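Local coordinates for protein putative thioesterase yhdA (Lactococcus lactis subsp. lactis, PDB 3GEK) that probably acts as a hot-dog-fold thioesterase of the PaaI family, perhaps hydrolysing 1,4-dihydroxy-2-naphthoyl-CoA, although its function is not established, at residues L7-F12 against S32-S37; G91-R96 against I111-E116. The protein carries 7 engineered substitutions. All coordinates share one frame; numbering follows the deposited sequence.

Interaction 1 of 2, residues L7-F12 against S32-S37; sequences LNITDF and SKMILS
Ser32 meets Phe12 through its CB, which lies at the edge of the aromatic ring, near the ring plane and 4.3 Å from CD1. Lys33 pairs with Thr10 by two backbone bonds, Thr10 N to Lys33 O at 2.7 Å and Lys33 N to Thr10 O at 2.9 Å. Its side chain runs out to a bend at the last torsion (chi4 69°), which puts NZ 2.8 Å from Asp11 OD2; this salt bridge uses the anti lone pair, the one away from the other carboxylate oxygen. Met34, a selenomethionine, holds CG anti to the backbone N (chi1 178°), 3.8 Å from Ile9 CD1; its SE touches the same methyl and packs against Leu7 CG. Ile35 N closes the ladder on Asn8 O at 3.2 Å. Ile35 CB lies 3.4 Å from Asn8 ND2, its CD1 meets Thr10 OG1, and a water bridges Asn8 ND2 to Ile35 O. The short antiparallel strand 9-10 thus edges strand 28-35, whose other side bonds to strand 92-102 through Ser32 and Met34, while Leu7, Ile9, Phe12 and Ser32 rest on helix 49-68.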
ATOM      1  N   LEU A   7      21.644   8.908  -8.289  1.00 45.57           N
ATOM      2  CA  LEU A   7      20.892   7.712  -8.661  1.00 45.38           C
ATOM      3  C   LEU A   7      21.222   7.237 -10.082  1.00 45.05           C
ATOM      4  O   LEU A   7      21.067   6.059 -10.393  1.00 44.75           O
ATOM      5  CB  LEU A   7      19.387   7.960  -8.512  1.00 45.30           C
ATOM      6  CG  LEU A   7      18.552   7.384  -7.354  1.00 45.76           C
ATOM      7  CD1 LEU A   7      19.335   6.616  -6.282  1.00 44.60           C
ATOM      8  CD2 LEU A   7      17.699   8.474  -6.725  1.00 45.66           C
ATOM      9  N   ASN A   8      21.697   8.155 -10.925  1.00 44.65           N
ATOM     10  CA  ASN A   8      22.067   7.844 -12.311  1.00 44.46           C
ATOM     11  C   ASN A   8      20.890   7.253 -13.103  1.00 44.38           C
ATOM     12  O   ASN A   8      20.969   6.142 -13.633  1.00 44.09           O
ATOM     13  CB  ASN A   8      23.299   6.919 -12.350  1.00 44.23           C
ATOM     14  CG  ASN A   8      24.045   6.972 -13.679  1.00 44.39           C
ATOM     15  OD1 ASN A   8      23.685   7.714 -14.595  1.00 44.03           O
ATOM     16  ND2 ASN A   8      25.101   6.178 -13.781  1.00 43.43           N
ATOM     17  N   ILE A   9      19.793   8.004 -13.155  1.00 44.66           N
ATOM     18  CA  ILE A   9      18.639   7.646 -13.981  1.00 45.16           C
ATOM     19  C   ILE A   9      18.954   7.982 -15.442  1.00 45.15           C
ATOM     20  O   ILE A   9      19.284   9.122 -15.761  1.00 45.42           O
ATOM     21  CB  ILE A   9      17.342   8.386 -13.535  1.00 45.24           C
ATOM     22  CG1 ILE A   9      17.096   8.262 -12.020  1.00 45.60           C
ATOM     23  CG2 ILE A   9      16.130   7.932 -14.346  1.00 45.18           C
ATOM     24  CD1 ILE A   9      17.359   6.894 -11.423  1.00 46.79           C
ATOM     25  N   THR A  10      18.859   6.983 -16.316  1.00 45.12           N
ATOM     26  CA  THR A  10      19.191   7.148 -17.733  1.00 45.26           C
ATOM     27  C   THR A  10      17.999   6.817 -18.644  1.00 44.98           C
ATOM     28  O   THR A  10      17.029   6.202 -18.211  1.00 44.52           O
ATOM     29  CB  THR A  10      20.393   6.259 -18.134  1.00 44.94           C
ATOM     30  OG1 THR A  10      21.316   6.171 -17.045  1.00 46.62           O
ATOM     31  CG2 THR A  10      21.118   6.836 -19.333  1.00 45.78           C
ATOM     32  N   ASP A  11      18.095   7.234 -19.906  1.00 45.15           N
ATOM     33  CA  ASP A  11      17.153   6.851 -20.962  1.00 45.58           C
ATOM     34  C   ASP A  11      15.688   7.123 -20.599  1.00 45.80           C
ATOM     35  O   ASP A  11      14.811   6.327 -20.935  1.00 45.56           O
ATOM     36  CB  ASP A  11      17.333   5.366 -21.345  1.00 45.51           C
ATOM     37  CG  ASP A  11      18.698   5.059 -21.964  1.00 46.06           C
ATOM     38  OD1 ASP A  11      19.470   5.994 -22.279  1.00 47.25           O
ATOM     39  OD2 ASP A  11      18.996   3.858 -22.144  1.00 45.31           O
ATOM     40  N   PHE A  12      15.425   8.233 -19.910  1.00 46.35           N
ATOM     41  CA  PHE A  12      14.054   8.570 -19.532  1.00 47.11           C
ATOM     42  C   PHE A  12      13.256   9.004 -20.756  1.00 47.56           C
ATOM     43  O   PHE A  12      13.692   9.875 -21.508  1.00 47.58           O
ATOM     44  CB  PHE A  12      13.994   9.649 -18.437  1.00 46.98           C
ATOM     45  CG  PHE A  12      12.582  10.060 -18.066  1.00 47.11           C
ATOM     46  CD1 PHE A  12      11.794   9.248 -17.250  1.00 47.14           C
ATOM     47  CD2 PHE A  12      12.038  11.250 -18.542  1.00 47.70           C
ATOM     48  CE1 PHE A  12      10.488   9.614 -16.913  1.00 46.64           C
ATOM     49  CE2 PHE A  12      10.729  11.625 -18.209  1.00 47.78           C
ATOM     50  CZ  PHE A  12       9.957  10.802 -17.396  1.00 47.07           C
ATOM     51  N   SER A  32      12.678   3.969 -18.430  1.00 46.44           N
ATOM     52  CA  SER A  32      13.952   4.481 -17.930  1.00 45.98           C
ATOM     53  C   SER A  32      14.853   3.348 -17.465  1.00 45.83           C
ATOM     54  O   SER A  32      14.420   2.206 -17.325  1.00 45.69           O
ATOM     55  CB  SER A  32      13.748   5.477 -16.783  1.00 45.90           C
ATOM     56  OG  SER A  32      13.265   4.831 -15.621  1.00 46.37           O
ATOM     57  N   LYS A  33      16.115   3.683 -17.233  1.00 45.69           N
ATOM     58  CA  LYS A  33      17.077   2.752 -16.675  1.00 45.90           C
ATOM     59  C   LYS A  33      17.764   3.436 -15.505  1.00 45.93           C
ATOM     60  O   LYS A  33      17.843   4.668 -15.455  1.00 45.93           O
ATOM     61  CB  LYS A  33      18.112   2.331 -17.726  1.00 45.70           C
ATOM     62  CG  LYS A  33      17.528   1.611 -18.930  1.00 45.79           C
ATOM     63  CD  LYS A  33      18.603   0.970 -19.788  1.00 46.52           C
ATOM     64  CE  LYS A  33      18.013   0.376 -21.067  1.00 47.02           C
ATOM     65  NZ  LYS A  33      17.536   1.433 -22.008  1.00 46.97           N
HETATM   66  N   MSE A  34      18.237   2.637 -14.558  1.00 45.84           N
HETATM   67  CA  MSE A  34      19.096   3.143 -13.502  1.00 46.62           C
HETATM   68  C   MSE A  34      20.383   2.330 -13.462  1.00 45.39           C
HETATM   69  O   MSE A  34      20.353   1.125 -13.212  1.00 45.31           O
HETATM   70  CB  MSE A  34      18.387   3.108 -12.148  1.00 46.28           C
HETATM   71  CG  MSE A  34      19.261   3.587 -10.995  1.00 47.08           C
HETATM   72 SE   MSE A  34      18.243   3.856  -9.364  1.00 51.33          SE
HETATM   73  CE  MSE A  34      17.986   1.974  -8.868  1.00 48.83           C
ATOM     74  N   ILE A  35      21.493   2.994 -13.709  1.00 44.59           N
ATOM     75  CA  ILE A  35      22.803   2.349 -13.738  1.00 44.07           C
ATOM     76  C   ILE A  35      23.376   2.235 -12.327  1.00 43.65           C
ATOM     77  O   ILE A  35      23.577   3.242 -11.649  1.00 43.34           O
ATOM     78  CB  ILE A  35      23.792   3.110 -14.641  1.00 43.94           C
ATOM     79  CG1 ILE A  35      23.128   3.474 -15.977  1.00 44.09           C
ATOM     80  CG2 ILE A  35      25.077   2.295 -14.836  1.00 43.81           C
ATOM     81  CD1 ILE A  35      23.938   4.450 -16.823  1.00 44.12           C
ATOM     82  N   LEU A  36      23.657   1.004 -11.910  1.00 43.38           N
ATOM     83  CA  LEU A  36      24.026   0.714 -10.520  1.00 43.43           C
ATOM     84  C   LEU A  36      25.522   0.792 -10.236  1.00 43.62           C
ATOM     85  O   LEU A  36      26.353   0.385 -11.051  1.00 43.51           O
ATOM     86  CB  LEU A  36      23.469  -0.654 -10.082  1.00 43.02           C
ATOM     87  CG  LEU A  36      21.966  -0.890 -10.319  1.00 42.25           C
ATOM     88  CD1 LEU A  36      21.567  -2.322  -9.996  1.00 41.62           C
ATOM     89  CD2 LEU A  36      21.126   0.085  -9.522  1.00 39.90           C
ATOM     90  N   SER A  37      25.838   1.342  -9.065  1.00 44.13           N
ATOM     91  CA  SER A  37      27.168   1.280  -8.457  1.00 44.57           C
ATOM     92  C   SER A  37      26.981   0.947  -6.981  1.00 44.81           C
ATOM     93  O   SER A  37      25.874   0.601  -6.563  1.00 44.57           O
ATOM     94  CB  SER A  37      27.890   2.620  -8.596  1.00 44.53           C
ATOM     95  OG  SER A  37      27.281   3.608  -7.779  1.00 44.98           O
TER
HETATM   96  O   HOH W   1      26.031   4.380 -11.559  1.00 32.97           O

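Interaction 2 of 2, residues G91-R96 against I111-E116; sequences GFVNAR and IKITDE. Engineered in segment 91-96: Arg96 (natural residue Cys).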
ATOM      1  N   GLY A  91      25.392  -3.722 -12.880  1.00 40.77           N
ATOM      2  CA  GLY A  91      24.690  -3.536 -14.147  1.00 39.83           C
ATOM      3  C   GLY A  91      23.641  -2.442 -14.043  1.00 39.30           C
ATOM      4  O   GLY A  91      23.943  -1.327 -13.623  1.00 38.99           O
ATOM      5  N   PHE A  92      22.404  -2.769 -14.407  1.00 38.98           N
ATOM      6  CA  PHE A  92      21.303  -1.798 -14.398  1.00 38.83           C
ATOM      7  C   PHE A  92      19.940  -2.457 -14.214  1.00 38.82           C
ATOM      8  O   PHE A  92      19.786  -3.663 -14.435  1.00 38.31           O
ATOM      9  CB  PHE A  92      21.301  -0.973 -15.695  1.00 38.74           C
ATOM     10  CG  PHE A  92      20.936  -1.767 -16.924  1.00 38.57           C
ATOM     11  CD1 PHE A  92      21.914  -2.450 -17.645  1.00 38.80           C
ATOM     12  CD2 PHE A  92      19.615  -1.837 -17.355  1.00 39.00           C
ATOM     13  CE1 PHE A  92      21.580  -3.190 -18.775  1.00 38.93           C
ATOM     14  CE2 PHE A  92      19.272  -2.579 -18.487  1.00 39.58           C
ATOM     15  CZ  PHE A  92      20.255  -3.250 -19.200  1.00 38.13           C
ATOM     16  N   VAL A  93      18.965  -1.645 -13.810  1.00 39.04           N
ATOM     17  CA  VAL A  93      17.558  -2.036 -13.787  1.00 39.55           C
ATOM     18  C   VAL A  93      16.716  -1.114 -14.683  1.00 40.28           C
ATOM     19  O   VAL A  93      17.093   0.035 -14.942  1.00 40.17           O
ATOM     20  CB  VAL A  93      16.956  -2.016 -12.353  1.00 39.60           C
ATOM     21  CG1 VAL A  93      17.588  -3.104 -11.471  1.00 38.67           C
ATOM     22  CG2 VAL A  93      17.079  -0.627 -11.715  1.00 39.05           C
ATOM     23  N   ASN A  94      15.576  -1.627 -15.138  1.00 40.94           N
ATOM     24  CA  ASN A  94      14.592  -0.834 -15.860  1.00 41.84           C
ATOM     25  C   ASN A  94      13.462  -0.427 -14.939  1.00 42.17           C
ATOM     26  O   ASN A  94      13.052  -1.200 -14.079  1.00 42.31           O
ATOM     27  CB  ASN A  94      14.003  -1.633 -17.022  1.00 41.96           C
ATOM     28  CG  ASN A  94      15.051  -2.171 -17.945  1.00 42.49           C
ATOM     29  OD1 ASN A  94      15.384  -3.358 -17.902  1.00 44.22           O
ATOM     30  ND2 ASN A  94      15.593  -1.304 -18.787  1.00 42.78           N
ATOM     31  N   ALA A  95      12.975   0.796 -15.108  1.00 42.72           N
ATOM     32  CA  ALA A  95      11.738   1.222 -14.467  1.00 43.26           C
ATOM     33  C   ALA A  95      10.771   1.628 -15.568  1.00 43.88           C
ATOM     34  O   ALA A  95      11.066   2.523 -16.368  1.00 43.90           O
ATOM     35  CB  ALA A  95      11.987   2.374 -13.504  1.00 43.20           C
ATOM     36  N   ARG A  96       9.635   0.937 -15.630  1.00 44.28           N
ATOM     37  CA  ARG A  96       8.632   1.191 -16.663  1.00 44.85           C
ATOM     38  C   ARG A  96       7.307   1.460 -15.984  1.00 44.79           C
ATOM     39  O   ARG A  96       6.927   0.754 -15.041  1.00 44.83           O
ATOM     40  CB  ARG A  96       8.496  -0.001 -17.617  1.00 44.82           C
ATOM     41  CG  ARG A  96       9.761  -0.333 -18.388  1.00 45.76           C
ATOM     42  CD  ARG A  96       9.465  -1.342 -19.477  1.00 47.09           C
ATOM     43  NE  ARG A  96      10.650  -1.688 -20.259  1.00 47.81           N
ATOM     44  CZ  ARG A  96      11.474  -2.695 -19.977  1.00 47.68           C
ATOM     45  NH1 ARG A  96      11.259  -3.468 -18.921  1.00 47.57           N
ATOM     46  NH2 ARG A  96      12.519  -2.930 -20.759  1.00 47.89           N
ATOM     47  N   ILE A 111       4.155   0.867 -11.746  1.00 46.24           N
ATOM     48  CA  ILE A 111       5.567   0.841 -12.122  1.00 46.19           C
ATOM     49  C   ILE A 111       6.217  -0.512 -11.838  1.00 46.27           C
ATOM     50  O   ILE A 111       6.190  -1.010 -10.713  1.00 46.28           O
ATOM     51  CB  ILE A 111       6.353   1.987 -11.424  1.00 46.16           C
ATOM     52  CG1 ILE A 111       5.802   3.347 -11.858  1.00 46.11           C
ATOM     53  CG2 ILE A 111       7.860   1.891 -11.716  1.00 46.13           C
ATOM     54  CD1 ILE A 111       6.071   4.490 -10.884  1.00 46.95           C
ATOM     55  N   LYS A 112       6.806  -1.099 -12.870  1.00 46.47           N
ATOM     56  CA  LYS A 112       7.524  -2.352 -12.721  1.00 46.74           C
ATOM     57  C   LYS A 112       9.028  -2.114 -12.800  1.00 46.46           C
ATOM     58  O   LYS A 112       9.528  -1.527 -13.758  1.00 46.11           O
ATOM     59  CB  LYS A 112       7.062  -3.367 -13.774  1.00 47.29           C
ATOM     60  CG  LYS A 112       5.601  -3.788 -13.612  1.00 48.96           C
ATOM     61  CD  LYS A 112       5.251  -4.971 -14.505  1.00 53.26           C
ATOM     62  CE  LYS A 112       3.741  -5.165 -14.612  1.00 54.92           C
ATOM     63  NZ  LYS A 112       3.072  -4.010 -15.301  1.00 56.07           N
ATOM     64  N   ILE A 113       9.740  -2.552 -11.766  1.00 46.08           N
ATOM     65  CA  ILE A 113      11.194  -2.504 -11.770  1.00 45.88           C
ATOM     66  C   ILE A 113      11.729  -3.888 -12.083  1.00 46.00           C
ATOM     67  O   ILE A 113      11.419  -4.866 -11.403  1.00 45.57           O
ATOM     68  CB  ILE A 113      11.760  -1.929 -10.455  1.00 46.13           C
ATOM     69  CG1 ILE A 113      11.308  -0.462 -10.319  1.00 46.37           C
ATOM     70  CG2 ILE A 113      13.300  -2.050 -10.411  1.00 44.82           C
ATOM     71  CD1 ILE A 113      11.417   0.084  -8.951  1.00 48.55           C
ATOM     72  N   THR A 114      12.540  -3.945 -13.130  1.00 46.22           N
ATOM     73  CA  THR A 114      12.909  -5.184 -13.765  1.00 46.57           C
ATOM     74  C   THR A 114      14.429  -5.199 -13.970  1.00 46.69           C
ATOM     75  O   THR A 114      15.041  -4.145 -14.136  1.00 46.47           O
ATOM     76  CB  THR A 114      12.126  -5.301 -15.101  1.00 46.62           C
ATOM     77  OG1 THR A 114      11.539  -6.599 -15.228  1.00 48.26           O
ATOM     78  CG2 THR A 114      12.986  -4.989 -16.299  1.00 46.45           C
ATOM     79  N   ASP A 115      15.049  -6.376 -13.932  1.00 46.94           N
ATOM     80  CA  ASP A 115      16.482  -6.443 -14.203  1.00 47.48           C
ATOM     81  C   ASP A 115      16.751  -6.532 -15.710  1.00 47.63           C
ATOM     82  O   ASP A 115      15.819  -6.500 -16.512  1.00 47.40           O
ATOM     83  CB  ASP A 115      17.181  -7.550 -13.389  1.00 47.63           C
ATOM     84  CG  ASP A 115      16.840  -8.961 -13.859  1.00 48.09           C
ATOM     85  OD1 ASP A 115      16.203  -9.144 -14.921  1.00 48.78           O
ATOM     86  OD2 ASP A 115      17.236  -9.907 -13.148  1.00 49.58           O
ATOM     87  N   GLU A 116      18.022  -6.629 -16.087  1.00 48.13           N
ATOM     88  CA  GLU A 116      18.407  -6.663 -17.499  1.00 48.77           C
ATOM     89  C   GLU A 116      17.880  -7.892 -18.265  1.00 49.16           C
ATOM     90  O   GLU A 116      17.893  -7.915 -19.500  1.00 49.18           O
ATOM     91  CB  GLU A 116      19.930  -6.496 -17.671  1.00 48.82           C
ATOM     92  CG  GLU A 116      20.817  -7.268 -16.693  1.00 49.57           C
ATOM     93  CD  GLU A 116      20.990  -6.558 -15.354  1.00 49.88           C
ATOM     94  OE1 GLU A 116      20.109  -6.715 -14.489  1.00 50.07           O
ATOM     95  OE2 GLU A 116      22.012  -5.860 -15.156  1.00 49.92           O
TER
HETATM   96  O   HOH W   2      10.242  -2.760 -16.156  1.00 54.90           O
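Glu116 folds back over Phe92 and then reaches its backbone. Its CB sits over one face of the Phe92 ring, 4.1 Å from the centroid in a CH-pi contact, with CZ the nearest ring atom at 3.6 Å. From there CG lies between the backbone N and the carbonyl carbon (chi1 42°), and the chain bends at chi2 (-82°) to carry CD to 3.3 Å from Phe92 O. At the tip OE2 accepts the N-H of Phe92 at 3.2 Å, an almost straight bond that arrives from above the carboxylate plane. Both carboxylate oxygens come close to Phe92 O without bonding to it; OE1 makes a salt bridge to Lys87, whose positive charge probably eases that approach. An alanine at Glu116 would keep the CB over the ring but would probably leave Phe92 N without this acceptor and Lys87 without this carboxylate partner. Beyond this end, 91-96 and 111-116 form part of the antiparallel hairpin of strands 92-102 and 106-115, within the curved sheet that wraps the long helix 49-68 in the hot-dog fold. Asn94 and Thr114 exchange backbone bonds, Asn94 N to Thr114 O being 2.8 Å; Arg96 and Lys112 do likewise. On the helix side, Val93 CB meets Ile113 CG2 at 4.1 Å and Ala95 CB approaches Ile113 CG1. On the other face Thr114 CG2 touches both Asn94 OD1, 3.3 Å away, and NH1 of the engineered Arg96, 3.5 Å away. The Arg96 guanidinium turns one face to Asn94 CB, and its NH1 pairs with Glu118, while a water that donates to Lys112 O accepts a weak bond from the same NH1.

How the interactions relate
From the N terminus, the chain leaves helix 3-6, runs through 7-12 and returns at 32-37, where interaction 1 closes a loop of 19 residues that includes part of strand 12-16. It then passes through helix 49-68 and strand 73-83 before reaching 91-96; the hairpin turn brings it back at 111-116, closing interaction 2. The two contacts follow in series, neither nested nor crossed. They meet side by side in one sheet, since strand 28-35 lies next to strand 92-102: Met34 N probably bonds to Val93 O, and Leu36 N to Gly91 O. Together they tie the N-terminal edge strand to the central hairpin.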